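Local coordinates for protein TetR-family transcriptional regulator (Streptomyces coelicolor, PDB 2G7L) that probably binds DNA through an N-terminal helix-turn-helix domain and regulates transcription, as other TetR-family proteins do, at residues R43-E48 / A54-Y59; A73-V78 / T101-A106; R94-S99 / E129-L134. One frame throughout, in Å; residues are numbered along the deposited sequence.

Followed from the N terminus, the chain first closes interaction 1 across a short turn, residues 49-52, between helix 42-48 and helix 53-56 in the DNA-binding domain. Helix 63-74 comes next and ends in interaction 2, where residues 73-78 meet the C-terminal end of helix 89-106 and so join the N-terminal part of the fold to the larger helical domain. Interaction 3 lies farther back on helix 89-106 and packs it against helix 122-136. Interactions 2 and 3 cross along the chain and touch, Val78 CG2 lying 3.7 Å from Ser99 OG, whereas interaction 1 stands apart, its centre about 25 Å from that of interaction 2.

Interaction 1 of 3, residues R43-E48 / A54-Y59; sequences RRLAQE and ASLYVY
Leu56 lays its CD1 methyl on the backbone of helix 42-48 where Leu45 passes into Ala46. That one methyl makes all the close contacts between 43-48 and 54-59. Leu56 CD1 is 3.8 Å from Leu45 CB and about as far from Ala46 CB. Its closest approach is to the main chain, 3.5 Å from Ala46 N. CG of Leu56 stands anti to its own carbonyl carbon (chi1 -54°) and CD1 continues the chain outward (chi2 -174°), which carries the methyl across to the facing helix. Alanine suits the receiving side because its single methyl lets the leucine approach the main chain, and the CA atoms of Ala46 and Leu56 are 6.9 Å apart. No hydrogen bond joins the two segments; the contact is van der Waals packing of a methyl on side chains and main chain, and all three touching residues are buried. Turned from Leu56, Arg44 NH2 reaches Glu48 OE1 at 3.4 Å in a weak hydrogen bond that is part of a salt bridge, and NH2 pairs with Glu35 as well. The pair is the packing of the two helices of a helix-turn-helix, the second being the probable DNA-recognition helix as in other TetR-family regulators. Leu49, Thr51 and Met42 also pack on Leu56, and helix 21-35 packs on Leu45, Arg44 and Glu48 through Ile24, Leu31 and Thr27.

Interaction 2 of 3, residues A73-V78 / T101-A106; sequences ALLGEV and TLVLFA
Val103 touches four residues of 73-78 with its branched end. Its CG2 lies 3.6 Å from Leu75 CD1 and 4.1 Å from Leu74 CB; its CG1 lies 4.0 Å from Val78 CG1 and the same distance from Leu75 CD1. The leucine methyl therefore meets both branches of the valine, and the two side chains cross at about a right angle, as do those of Val78 and Val103. A beta-branched residue suits this place because two methyls set close to the helix can serve partners on different parts of the facing turn. Glu77 borders the apolar patch on its exposed side, sliding past Val103 in the opposite direction with OE1 4.1 Å from Val103 CB. Replacing Val103 by an alanine is likely to open a gap between the turn and the helix, since Leu75 CD1 and Val78 CG1 would both lose their methyl partners.

What places these side chains is the end of helix 63-74. The chain leaves the helix through a type I beta turn from Leu74 to Glu77, held by a weak bond from Glu77 N to Leu74 O, and this brings Leu74, Leu75 and Val78 to the same valine. In Glu77, CG sits between the backbone N and the carbonyl carbon; this chi1 of 80°, with the chain extended beyond CG, sets OE1 2.7 Å from Leu74 O.

Farther out, Leu74 also packs on Met32 and Arg33 of helix 21-35 and on Leu110 of helix 108-116. Behind Val103, Leu104 and Phe105 of helix 89-106 rest on helix 142-161, and Phe105 also reaches helix 206-223. The contact thus lies where, as in other TetR-family proteins, the DNA-binding part probably meets the C-terminal domain, with helix 63-74 linking them.

Interaction 3 of 3, residues R94-S99 / E129-L134; sequences RAVLTS and ERVLEL
Segments 94-99 of helix 89-106 and 129-134 of helix 122-136 run nearly antiparallel, at 153° between their directions, with axes 10.4 Å apart at closest approach. They belong to the all-helical C-terminal domain of the TetR fold, and their nearest CA atoms are those of Val96 and Val131. The wide spacing is bridged by aliphatic side chains. Val96 faces the other helix and divides its two methyls: CG2 meets Val131 CG2 at 3.8 Å, while CG1 reaches Leu134 CD1 at 3.9 Å. Valine suits this position because its two methyls reach two partners without a long chain to bury. In Val131, chi1 of 165° puts CG1 anti to the backbone N and leaves CG2 as the branch that meets Val96. Leu97 and Val131 also pack against helix 142-161, which covers the next face of the bundle.

The polar groups lie beside these apolar contacts. Arg130 contributes its aliphatic CG near Val96 CG1, and its charged end lies beyond it; Leu134 CD2 lies over one face of the guanidinium, toward its rim. On helix 122-136, Glu129 also reaches the second subunit, bonding to the backbone N of Ala193 and Ile194 there. Arg130 NH1 forms a salt bridge with Glu133 OE1 at 3.2 Å. On helix 89-106, Arg94 O takes two bonds from Thr98, from N and from OG1 on opposite faces of its plane, the OG1 bond being 2.8 Å.

Interaction 1 of 3, residues R43-E48 / A54-Y59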
ATOM      1  N   ARG A  43     -19.071 -17.940   2.525  1.00 67.17           N
ATOM      2  CA  ARG A  43     -20.414 -18.512   2.344  1.00 67.35           C
ATOM      3  C   ARG A  43     -20.556 -19.188   0.956  1.00 65.49           C
ATOM      4  O   ARG A  43     -20.963 -20.310   0.894  1.00 65.24           O
ATOM      5  CB  ARG A  43     -21.488 -17.442   2.595  1.00 68.49           C
ATOM      6  CG  ARG A  43     -22.948 -17.874   2.294  1.00 73.63           C
ATOM      7  CD  ARG A  43     -23.703 -16.803   1.408  1.00 81.33           C
ATOM      8  NE  ARG A  43     -22.774 -16.020   0.568  1.00 85.51           N
ATOM      9  CZ  ARG A  43     -23.029 -15.579  -0.667  1.00 86.67           C
ATOM     10  NH1 ARG A  43     -24.201 -15.849  -1.250  1.00 87.57           N
ATOM     11  NH2 ARG A  43     -22.096 -14.891  -1.327  1.00 84.06           N
ATOM     12  N   ARG A  44     -20.178 -18.527  -0.139  1.00 64.93           N
ATOM     13  CA  ARG A  44     -20.139 -19.199  -1.444  1.00 64.12           C
ATOM     14  C   ARG A  44     -19.189 -20.410  -1.487  1.00 64.18           C
ATOM     15  O   ARG A  44     -19.362 -21.323  -2.281  1.00 64.65           O
ATOM     16  CB  ARG A  44     -19.792 -18.234  -2.568  1.00 64.33           C
ATOM     17  CG  ARG A  44     -19.714 -18.874  -3.931  1.00 63.01           C
ATOM     18  CD  ARG A  44     -21.066 -19.550  -4.316  1.00 64.82           C
ATOM     19  NE  ARG A  44     -20.814 -20.504  -5.372  1.00 66.36           N
ATOM     20  CZ  ARG A  44     -20.719 -20.188  -6.666  1.00 68.90           C
ATOM     21  NH1 ARG A  44     -20.904 -18.924  -7.084  1.00 68.39           N
ATOM     22  NH2 ARG A  44     -20.443 -21.147  -7.543  1.00 66.98           N
ATOM     23  N   LEU A  45     -18.188 -20.422  -0.626  1.00 63.23           N
ATOM     24  CA  LEU A  45     -17.211 -21.519  -0.626  1.00 62.94           C
ATOM     25  C   LEU A  45     -17.732 -22.692   0.184  1.00 62.25           C
ATOM     26  O   LEU A  45     -17.573 -23.823  -0.232  1.00 60.24           O
ATOM     27  CB  LEU A  45     -15.862 -21.028  -0.068  1.00 63.08           C
ATOM     28  CG  LEU A  45     -14.541 -21.567  -0.579  1.00 63.35           C
ATOM     29  CD1 LEU A  45     -14.429 -21.412  -2.086  1.00 63.17           C
ATOM     30  CD2 LEU A  45     -13.484 -20.750   0.152  1.00 62.04           C
ATOM     31  N   ALA A  46     -18.350 -22.396   1.335  1.00 63.90           N
ATOM     32  CA  ALA A  46     -19.046 -23.386   2.186  1.00 65.91           C
ATOM     33  C   ALA A  46     -20.137 -24.113   1.383  1.00 67.02           C
ATOM     34  O   ALA A  46     -20.277 -25.345   1.435  1.00 68.30           O
ATOM     35  CB  ALA A  46     -19.633 -22.690   3.404  1.00 65.77           C
ATOM     36  N   GLN A  47     -20.868 -23.346   0.594  1.00 68.32           N
ATOM     37  CA  GLN A  47     -21.883 -23.892  -0.279  1.00 70.04           C
ATOM     38  C   GLN A  47     -21.216 -24.774  -1.303  1.00 70.09           C
ATOM     39  O   GLN A  47     -21.675 -25.865  -1.570  1.00 70.34           O
ATOM     40  CB  GLN A  47     -22.633 -22.763  -0.980  1.00 70.78           C
ATOM     41  CG  GLN A  47     -23.814 -23.197  -1.855  1.00 75.09           C
ATOM     42  CD  GLN A  47     -23.837 -22.474  -3.207  1.00 79.74           C
ATOM     43  OE1 GLN A  47     -23.552 -23.089  -4.252  1.00 81.63           O
ATOM     44  NE2 GLN A  47     -24.149 -21.157  -3.195  1.00 79.23           N
ATOM     45  N   GLU A  48     -20.119 -24.313  -1.883  1.00 70.45           N
ATOM     46  CA  GLU A  48     -19.454 -25.081  -2.919  1.00 70.91           C
ATOM     47  C   GLU A  48     -18.879 -26.404  -2.379  1.00 71.03           C
ATOM     48  O   GLU A  48     -18.751 -27.388  -3.105  1.00 70.99           O
ATOM     49  CB  GLU A  48     -18.375 -24.234  -3.583  1.00 71.03           C
ATOM     50  CG  GLU A  48     -17.865 -24.801  -4.880  1.00 73.72           C
ATOM     51  CD  GLU A  48     -18.875 -24.710  -6.027  1.00 76.97           C
ATOM     52  OE1 GLU A  48     -19.969 -24.120  -5.869  1.00 76.64           O
ATOM     53  OE2 GLU A  48     -18.544 -25.226  -7.117  1.00 79.63           O
ATOM     54  N   ALA A  54     -18.393 -22.160   9.439  1.00 70.88           N
ATOM     55  CA  ALA A  54     -17.644 -22.504  10.667  1.00 69.95           C
ATOM     56  C   ALA A  54     -16.544 -23.544  10.433  1.00 69.14           C
ATOM     57  O   ALA A  54     -15.476 -23.508  11.057  1.00 69.15           O
ATOM     58  CB  ALA A  54     -18.611 -22.985  11.771  1.00 69.90           C
ATOM     59  N   SER A  55     -16.820 -24.477   9.537  1.00 68.33           N
ATOM     60  CA  SER A  55     -15.852 -25.497   9.156  1.00 68.73           C
ATOM     61  C   SER A  55     -14.646 -24.929   8.426  1.00 67.63           C
ATOM     62  O   SER A  55     -13.534 -25.358   8.650  1.00 67.77           O
ATOM     63  CB  SER A  55     -16.519 -26.523   8.257  1.00 68.66           C
ATOM     64  OG  SER A  55     -17.721 -26.933   8.843  1.00 70.95           O
ATOM     65  N   LEU A  56     -14.887 -23.964   7.553  1.00 67.42           N
ATOM     66  CA  LEU A  56     -13.833 -23.370   6.747  1.00 67.07           C
ATOM     67  C   LEU A  56     -12.943 -22.471   7.569  1.00 67.42           C
ATOM     68  O   LEU A  56     -11.792 -22.287   7.223  1.00 67.22           O
ATOM     69  CB  LEU A  56     -14.429 -22.556   5.608  1.00 66.17           C
ATOM     70  CG  LEU A  56     -15.425 -23.187   4.659  1.00 64.44           C
ATOM     71  CD1 LEU A  56     -15.716 -22.201   3.573  1.00 59.26           C
ATOM     72  CD2 LEU A  56     -14.889 -24.468   4.106  1.00 64.26           C
ATOM     73  N   TYR A  57     -13.481 -21.920   8.656  1.00 68.37           N
ATOM     74  CA  TYR A  57     -12.792 -20.887   9.448  1.00 69.53           C
ATOM     75  C   TYR A  57     -11.644 -21.417  10.256  1.00 69.43           C
ATOM     76  O   TYR A  57     -10.798 -20.656  10.702  1.00 70.53           O
ATOM     77  CB  TYR A  57     -13.760 -20.120  10.387  1.00 70.73           C
ATOM     78  CG  TYR A  57     -14.620 -19.075   9.701  1.00 70.83           C
ATOM     79  CD1 TYR A  57     -15.995 -18.997   9.950  1.00 74.20           C
ATOM     80  CD2 TYR A  57     -14.068 -18.189   8.802  1.00 70.92           C
ATOM     81  CE1 TYR A  57     -16.800 -18.049   9.300  1.00 75.54           C
ATOM     82  CE2 TYR A  57     -14.836 -17.239   8.157  1.00 74.06           C
ATOM     83  CZ  TYR A  57     -16.205 -17.159   8.403  1.00 75.08           C
ATOM     84  OH  TYR A  57     -16.949 -16.188   7.758  1.00 71.67           O
ATOM     85  N   VAL A  58     -11.612 -22.717  10.457  1.00 69.29           N
ATOM     86  CA  VAL A  58     -10.485 -23.332  11.125  1.00 69.70           C
ATOM     87  C   VAL A  58      -9.246 -23.355  10.210  1.00 69.42           C
ATOM     88  O   VAL A  58      -8.114 -23.317  10.693  1.00 69.90           O
ATOM     89  CB  VAL A  58     -10.853 -24.741  11.700  1.00 69.90           C
ATOM     90  CG1 VAL A  58     -12.204 -25.178  11.231  1.00 70.16           C
ATOM     91  CG2 VAL A  58      -9.791 -25.797  11.381  1.00 69.34           C
ATOM     92  N   TYR A  59      -9.477 -23.399   8.899  1.00 68.98           N
ATOM     93  CA  TYR A  59      -8.411 -23.401   7.870  1.00 68.75           C
ATOM     94  C   TYR A  59      -8.062 -21.981   7.429  1.00 68.56           C
ATOM     95  O   TYR A  59      -6.903 -21.591   7.471  1.00 69.25           O
ATOM     96  CB  TYR A  59      -8.808 -24.285   6.686  1.00 68.16           C
ATOM     97  CG  TYR A  59      -9.087 -25.691   7.135  1.00 69.05           C
ATOM     98  CD1 TYR A  59     -10.389 -26.170   7.218  1.00 69.11           C
ATOM     99  CD2 TYR A  59      -8.045 -26.545   7.536  1.00 72.04           C
ATOM    100  CE1 TYR A  59     -10.662 -27.451   7.657  1.00 67.77           C
ATOM    101  CE2 TYR A  59      -8.310 -27.848   7.975  1.00 71.18           C
ATOM    102  CZ  TYR A  59      -9.623 -28.289   8.036  1.00 69.67           C
ATOM    103  OH  TYR A  59      -9.925 -29.575   8.481  1.00 68.98           O
TER

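Interaction 2 of 3, residues A73-V78 / T101-A106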
ATOM      1  N   ALA A  73      -1.247 -19.286  -4.071  1.00 53.53           N
ATOM      2  CA  ALA A  73      -1.393 -20.203  -5.183  1.00 54.09           C
ATOM      3  C   ALA A  73      -0.856 -19.583  -6.476  1.00 54.78           C
ATOM      4  O   ALA A  73      -0.054 -20.205  -7.181  1.00 54.83           O
ATOM      5  CB  ALA A  73      -2.906 -20.583  -5.354  1.00 53.84           C
ATOM      6  N   LEU A  74      -1.286 -18.356  -6.775  1.00 55.35           N
ATOM      7  CA  LEU A  74      -0.971 -17.678  -8.065  1.00 55.88           C
ATOM      8  C   LEU A  74       0.518 -17.310  -8.212  1.00 55.81           C
ATOM      9  O   LEU A  74       1.027 -17.088  -9.320  1.00 54.29           O
ATOM     10  CB  LEU A  74      -1.856 -16.422  -8.232  1.00 56.47           C
ATOM     11  CG  LEU A  74      -3.362 -16.685  -8.417  1.00 59.15           C
ATOM     12  CD1 LEU A  74      -4.187 -15.552  -7.904  1.00 59.23           C
ATOM     13  CD2 LEU A  74      -3.711 -16.908  -9.900  1.00 59.17           C
ATOM     14  N   LEU A  75       1.214 -17.319  -7.080  1.00 56.74           N
ATOM     15  CA  LEU A  75       2.650 -16.995  -7.001  1.00 57.73           C
ATOM     16  C   LEU A  75       3.562 -18.179  -7.322  1.00 59.56           C
ATOM     17  O   LEU A  75       4.786 -18.040  -7.300  1.00 58.39           O
ATOM     18  CB  LEU A  75       3.003 -16.459  -5.594  1.00 57.17           C
ATOM     19  CG  LEU A  75       3.032 -14.940  -5.366  1.00 57.25           C
ATOM     20  CD1 LEU A  75       2.272 -14.183  -6.421  1.00 53.28           C
ATOM     21  CD2 LEU A  75       2.571 -14.565  -3.970  1.00 53.69           C
ATOM     22  N   GLY A  76       2.973 -19.359  -7.571  1.00 61.54           N
ATOM     23  CA  GLY A  76       3.740 -20.499  -8.052  1.00 63.82           C
ATOM     24  C   GLY A  76       4.172 -20.273  -9.496  1.00 65.61           C
ATOM     25  O   GLY A  76       5.097 -20.941  -9.994  1.00 66.24           O
ATOM     26  N   GLU A  77       3.515 -19.339 -10.176  1.00 67.55           N
ATOM     27  CA  GLU A  77       3.860 -19.047 -11.567  1.00 70.82           C
ATOM     28  C   GLU A  77       5.192 -18.261 -11.671  1.00 72.44           C
ATOM     29  O   GLU A  77       6.040 -18.589 -12.522  1.00 73.49           O
ATOM     30  CB  GLU A  77       2.699 -18.365 -12.320  1.00 70.68           C
ATOM     31  CG  GLU A  77       2.549 -16.841 -12.069  1.00 71.14           C
ATOM     32  CD  GLU A  77       1.207 -16.254 -12.572  1.00 71.67           C
ATOM     33  OE1 GLU A  77       0.182 -16.314 -11.802  1.00 69.87           O
ATOM     34  OE2 GLU A  77       1.205 -15.691 -13.715  1.00 67.55           O
ATOM     35  N   VAL A  78       5.388 -17.264 -10.797  1.00 73.63           N
ATOM     36  CA  VAL A  78       6.641 -16.464 -10.771  1.00 74.34           C
ATOM     37  C   VAL A  78       7.985 -17.249 -10.772  1.00 74.81           C
ATOM     38  O   VAL A  78       8.156 -18.274 -10.079  1.00 74.24           O
ATOM     39  CB  VAL A  78       6.609 -15.202  -9.754  1.00 74.38           C
ATOM     40  CG1 VAL A  78       5.463 -15.254  -8.766  1.00 73.78           C
ATOM     41  CG2 VAL A  78       7.957 -14.977  -9.032  1.00 73.43           C
ATOM     42  N   THR A 101       5.089  -8.347  -9.196  1.00 52.92           N
ATOM     43  CA  THR A 101       4.240  -7.192  -9.496  1.00 53.59           C
ATOM     44  C   THR A 101       3.229  -7.457 -10.631  1.00 53.58           C
ATOM     45  O   THR A 101       2.084  -7.045 -10.546  1.00 52.81           O
ATOM     46  CB  THR A 101       5.098  -5.920  -9.828  1.00 53.71           C
ATOM     47  OG1 THR A 101       5.921  -5.608  -8.703  1.00 53.39           O
ATOM     48  CG2 THR A 101       4.213  -4.723 -10.081  1.00 56.20           C
ATOM     49  N   LEU A 102       3.681  -8.131 -11.683  1.00 54.68           N
ATOM     50  CA  LEU A 102       2.811  -8.478 -12.805  1.00 54.79           C
ATOM     51  C   LEU A 102       1.695  -9.441 -12.386  1.00 53.52           C
ATOM     52  O   LEU A 102       0.599  -9.322 -12.876  1.00 52.79           O
ATOM     53  CB  LEU A 102       3.641  -9.092 -13.942  1.00 56.19           C
ATOM     54  CG  LEU A 102       4.445  -8.032 -14.716  1.00 58.89           C
ATOM     55  CD1 LEU A 102       5.581  -8.689 -15.474  1.00 61.30           C
ATOM     56  CD2 LEU A 102       3.578  -7.157 -15.631  1.00 59.07           C
ATOM     57  N   VAL A 103       1.945 -10.358 -11.460  1.00 52.42           N
ATOM     58  CA  VAL A 103       0.781 -11.103 -10.936  1.00 53.69           C
ATOM     59  C   VAL A 103      -0.182 -10.233 -10.145  1.00 52.63           C
ATOM     60  O   VAL A 103      -1.365 -10.330 -10.326  1.00 54.10           O
ATOM     61  CB  VAL A 103       1.050 -12.562 -10.346  1.00 53.69           C
ATOM     62  CG1 VAL A 103       2.512 -12.943 -10.233  1.00 54.58           C
ATOM     63  CG2 VAL A 103       0.190 -12.939  -9.108  1.00 54.62           C
ATOM     64  N   LEU A 104       0.332  -9.310  -9.353  1.00 51.39           N
ATOM     65  CA  LEU A 104      -0.533  -8.360  -8.636  1.00 51.16           C
ATOM     66  C   LEU A 104      -1.328  -7.451  -9.564  1.00 50.58           C
ATOM     67  O   LEU A 104      -2.482  -7.193  -9.302  1.00 50.09           O
ATOM     68  CB  LEU A 104       0.294  -7.544  -7.655  1.00 50.45           C
ATOM     69  CG  LEU A 104       0.478  -7.945  -6.174  1.00 52.86           C
ATOM     70  CD1 LEU A 104       0.196  -9.364  -5.867  1.00 52.74           C
ATOM     71  CD2 LEU A 104       1.786  -7.549  -5.599  1.00 51.43           C
ATOM     72  N   PHE A 105      -0.722  -6.967 -10.642  1.00 51.87           N
ATOM     73  CA  PHE A 105      -1.422  -6.080 -11.591  1.00 53.78           C
ATOM     74  C   PHE A 105      -2.575  -6.822 -12.265  1.00 54.55           C
ATOM     75  O   PHE A 105      -3.575  -6.213 -12.595  1.00 55.87           O
ATOM     76  CB  PHE A 105      -0.467  -5.565 -12.688  1.00 54.61           C
ATOM     77  CG  PHE A 105       0.287  -4.253 -12.335  1.00 57.03           C
ATOM     78  CD1 PHE A 105       0.903  -4.080 -11.093  1.00 56.87           C
ATOM     79  CD2 PHE A 105       0.387  -3.224 -13.272  1.00 55.92           C
ATOM     80  CE1 PHE A 105       1.626  -2.859 -10.759  1.00 57.47           C
ATOM     81  CE2 PHE A 105       1.119  -2.032 -12.968  1.00 59.22           C
ATOM     82  CZ  PHE A 105       1.725  -1.857 -11.688  1.00 55.96           C
ATOM     83  N   ALA A 106      -2.427  -8.131 -12.481  1.00 55.35           N
ATOM     84  CA  ALA A 106      -3.527  -8.992 -12.975  1.00 55.94           C
ATOM     85  C   ALA A 106      -4.646  -9.137 -11.939  1.00 55.85           C
ATOM     86  O   ALA A 106      -5.795  -9.310 -12.308  1.00 56.43           O
ATOM     87  CB  ALA A 106      -2.991 -10.370 -13.411  1.00 55.92           C
TER

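Interaction 3 of 3, residues R94-S99 / E129-L134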
ATOM      1  N   ARG A  94      15.520  -7.315  -9.546  1.00 50.97           N
ATOM      2  CA  ARG A  94      14.529  -6.549 -10.249  1.00 50.90           C
ATOM      3  C   ARG A  94      13.568  -7.468 -11.038  1.00 52.06           C
ATOM      4  O   ARG A  94      12.333  -7.210 -11.095  1.00 51.11           O
ATOM      5  CB  ARG A  94      15.195  -5.537 -11.187  1.00 49.79           C
ATOM      6  CG  ARG A  94      14.180  -4.526 -11.763  1.00 49.43           C
ATOM      7  CD  ARG A  94      14.696  -3.707 -12.970  1.00 51.55           C
ATOM      8  NE  ARG A  94      15.791  -2.762 -12.631  1.00 52.69           N
ATOM      9  CZ  ARG A  94      15.649  -1.479 -12.282  1.00 54.11           C
ATOM     10  NH1 ARG A  94      14.442  -0.931 -12.142  1.00 53.17           N
ATOM     11  NH2 ARG A  94      16.727  -0.737 -12.044  1.00 53.52           N
ATOM     12  N   ALA A  95      14.126  -8.500 -11.703  1.00 52.03           N
ATOM     13  CA  ALA A  95      13.251  -9.469 -12.431  1.00 52.83           C
ATOM     14  C   ALA A  95      12.254 -10.210 -11.520  1.00 51.65           C
ATOM     15  O   ALA A  95      11.057 -10.272 -11.829  1.00 53.09           O
ATOM     16  CB  ALA A  95      14.078 -10.460 -13.307  1.00 53.51           C
ATOM     17  N   VAL A  96      12.672 -10.730 -10.379  1.00 51.34           N
ATOM     18  CA  VAL A  96      11.643 -11.359  -9.564  1.00 51.79           C
ATOM     19  C   VAL A  96      10.561 -10.388  -9.070  1.00 51.72           C
ATOM     20  O   VAL A  96       9.380 -10.699  -9.093  1.00 49.89           O
ATOM     21  CB  VAL A  96      12.150 -12.450  -8.534  1.00 53.38           C
ATOM     22  CG1 VAL A  96      13.626 -12.769  -8.725  1.00 53.46           C
ATOM     23  CG2 VAL A  96      11.741 -12.205  -7.095  1.00 53.35           C
ATOM     24  N   LEU A  97      10.976  -9.173  -8.718  1.00 51.61           N
ATOM     25  CA  LEU A  97      10.040  -8.202  -8.157  1.00 51.52           C
ATOM     26  C   LEU A  97       9.078  -7.759  -9.214  1.00 49.75           C
ATOM     27  O   LEU A  97       7.941  -7.528  -8.928  1.00 50.75           O
ATOM     28  CB  LEU A  97      10.787  -7.020  -7.461  1.00 51.62           C
ATOM     29  CG  LEU A  97      11.293  -7.474  -6.088  1.00 53.43           C
ATOM     30  CD1 LEU A  97      12.371  -6.541  -5.577  1.00 54.57           C
ATOM     31  CD2 LEU A  97      10.109  -7.567  -5.085  1.00 55.16           C
ATOM     32  N   THR A  98       9.529  -7.707 -10.446  1.00 49.75           N
ATOM     33  CA  THR A  98       8.653  -7.430 -11.583  1.00 51.41           C
ATOM     34  C   THR A  98       7.602  -8.513 -11.824  1.00 52.62           C
ATOM     35  O   THR A  98       6.413  -8.202 -12.014  1.00 55.56           O
ATOM     36  CB  THR A  98       9.509  -7.153 -12.860  1.00 51.48           C
ATOM     37  OG1 THR A  98      10.331  -6.034 -12.580  1.00 49.70           O
ATOM     38  CG2 THR A  98       8.681  -6.832 -14.084  1.00 51.19           C
ATOM     39  N   SER A  99       8.006  -9.777 -11.816  1.00 53.31           N
ATOM     40  CA  SER A  99       7.025 -10.818 -12.038  1.00 52.88           C
ATOM     41  C   SER A  99       6.092 -10.943 -10.873  1.00 52.20           C
ATOM     42  O   SER A  99       4.917 -11.129 -11.112  1.00 53.64           O
ATOM     43  CB  SER A  99       7.635 -12.159 -12.514  1.00 54.35           C
ATOM     44  OG  SER A  99       8.700 -12.610 -11.714  1.00 55.94           O
ATOM     45  N   GLU A 129      12.370 -16.108   0.333  1.00 49.24           N
ATOM     46  CA  GLU A 129      13.703 -16.734   0.459  1.00 48.48           C
ATOM     47  C   GLU A 129      14.608 -16.209  -0.672  1.00 46.89           C
ATOM     48  O   GLU A 129      15.712 -15.820  -0.453  1.00 48.38           O
ATOM     49  CB  GLU A 129      13.542 -18.293   0.384  1.00 49.54           C
ATOM     50  CG  GLU A 129      14.839 -19.031   0.171  1.00 49.95           C
ATOM     51  CD  GLU A 129      15.634 -19.060   1.426  1.00 55.31           C
ATOM     52  OE1 GLU A 129      15.022 -18.716   2.466  1.00 53.23           O
ATOM     53  OE2 GLU A 129      16.874 -19.399   1.378  1.00 61.70           O
ATOM     54  N   ARG A 130      14.097 -16.205  -1.881  1.00 46.46           N
ATOM     55  CA  ARG A 130      14.806 -15.797  -3.038  1.00 47.39           C
ATOM     56  C   ARG A 130      15.126 -14.279  -3.072  1.00 48.73           C
ATOM     57  O   ARG A 130      16.164 -13.861  -3.574  1.00 50.04           O
ATOM     58  CB  ARG A 130      13.915 -16.116  -4.234  1.00 46.71           C
ATOM     59  CG  ARG A 130      14.520 -15.728  -5.614  1.00 47.19           C
ATOM     60  CD  ARG A 130      15.881 -16.499  -5.864  1.00 48.26           C
ATOM     61  NE  ARG A 130      16.353 -16.254  -7.230  1.00 52.67           N
ATOM     62  CZ  ARG A 130      17.625 -16.384  -7.623  1.00 53.02           C
ATOM     63  NH1 ARG A 130      18.585 -16.736  -6.743  1.00 49.45           N
ATOM     64  NH2 ARG A 130      17.919 -16.108  -8.885  1.00 52.31           N
ATOM     65  N   VAL A 131      14.206 -13.443  -2.605  1.00 47.08           N
ATOM     66  CA  VAL A 131      14.413 -11.994  -2.664  1.00 47.07           C
ATOM     67  C   VAL A 131      15.481 -11.729  -1.685  1.00 45.65           C
ATOM     68  O   VAL A 131      16.366 -10.941  -1.944  1.00 46.46           O
ATOM     69  CB  VAL A 131      13.130 -11.243  -2.281  1.00 46.07           C
ATOM     70  CG1 VAL A 131      13.455  -9.755  -1.985  1.00 51.37           C
ATOM     71  CG2 VAL A 131      12.213 -11.308  -3.398  1.00 48.48           C
ATOM     72  N   LEU A 132      15.428 -12.443  -0.556  1.00 45.92           N
ATOM     73  CA  LEU A 132      16.394 -12.247   0.492  1.00 47.24           C
ATOM     74  C   LEU A 132      17.831 -12.658   0.044  1.00 49.60           C
ATOM     75  O   LEU A 132      18.834 -11.957   0.336  1.00 48.29           O
ATOM     76  CB  LEU A 132      16.003 -13.097   1.683  1.00 47.28           C
ATOM     77  CG  LEU A 132      15.049 -12.647   2.761  1.00 46.62           C
ATOM     78  CD1 LEU A 132      14.674 -13.835   3.689  1.00 47.92           C
ATOM     79  CD2 LEU A 132      15.687 -11.603   3.595  1.00 43.70           C
ATOM     80  N   GLU A 133      17.894 -13.792  -0.660  1.00 49.15           N
ATOM     81  CA  GLU A 133      19.141 -14.353  -1.191  1.00 52.40           C
ATOM     82  C   GLU A 133      19.847 -13.347  -2.093  1.00 50.33           C
ATOM     83  O   GLU A 133      21.035 -13.095  -1.961  1.00 51.26           O
ATOM     84  CB  GLU A 133      18.760 -15.574  -2.055  1.00 50.57           C
ATOM     85  CG  GLU A 133      19.853 -16.602  -2.283  1.00 56.91           C
ATOM     86  CD  GLU A 133      19.472 -17.585  -3.413  1.00 58.73           C
ATOM     87  OE1 GLU A 133      20.361 -17.836  -4.266  1.00 70.53           O
ATOM     88  OE2 GLU A 133      18.291 -18.054  -3.502  1.00 60.58           O
ATOM     89  N   LEU A 134      19.100 -12.858  -3.067  1.00 50.55           N
ATOM     90  CA  LEU A 134      19.584 -11.875  -4.027  1.00 50.09           C
ATOM     91  C   LEU A 134      19.976 -10.560  -3.330  1.00 50.20           C
ATOM     92  O   LEU A 134      21.083 -10.033  -3.499  1.00 50.17           O
ATOM     93  CB  LEU A 134      18.501 -11.626  -5.067  1.00 48.56           C
ATOM     94  CG  LEU A 134      18.257 -12.762  -6.053  1.00 48.91           C
ATOM     95  CD1 LEU A 134      17.175 -12.419  -7.054  1.00 47.30           C
ATOM     96  CD2 LEU A 134      19.535 -13.097  -6.879  1.00 49.06           C
TER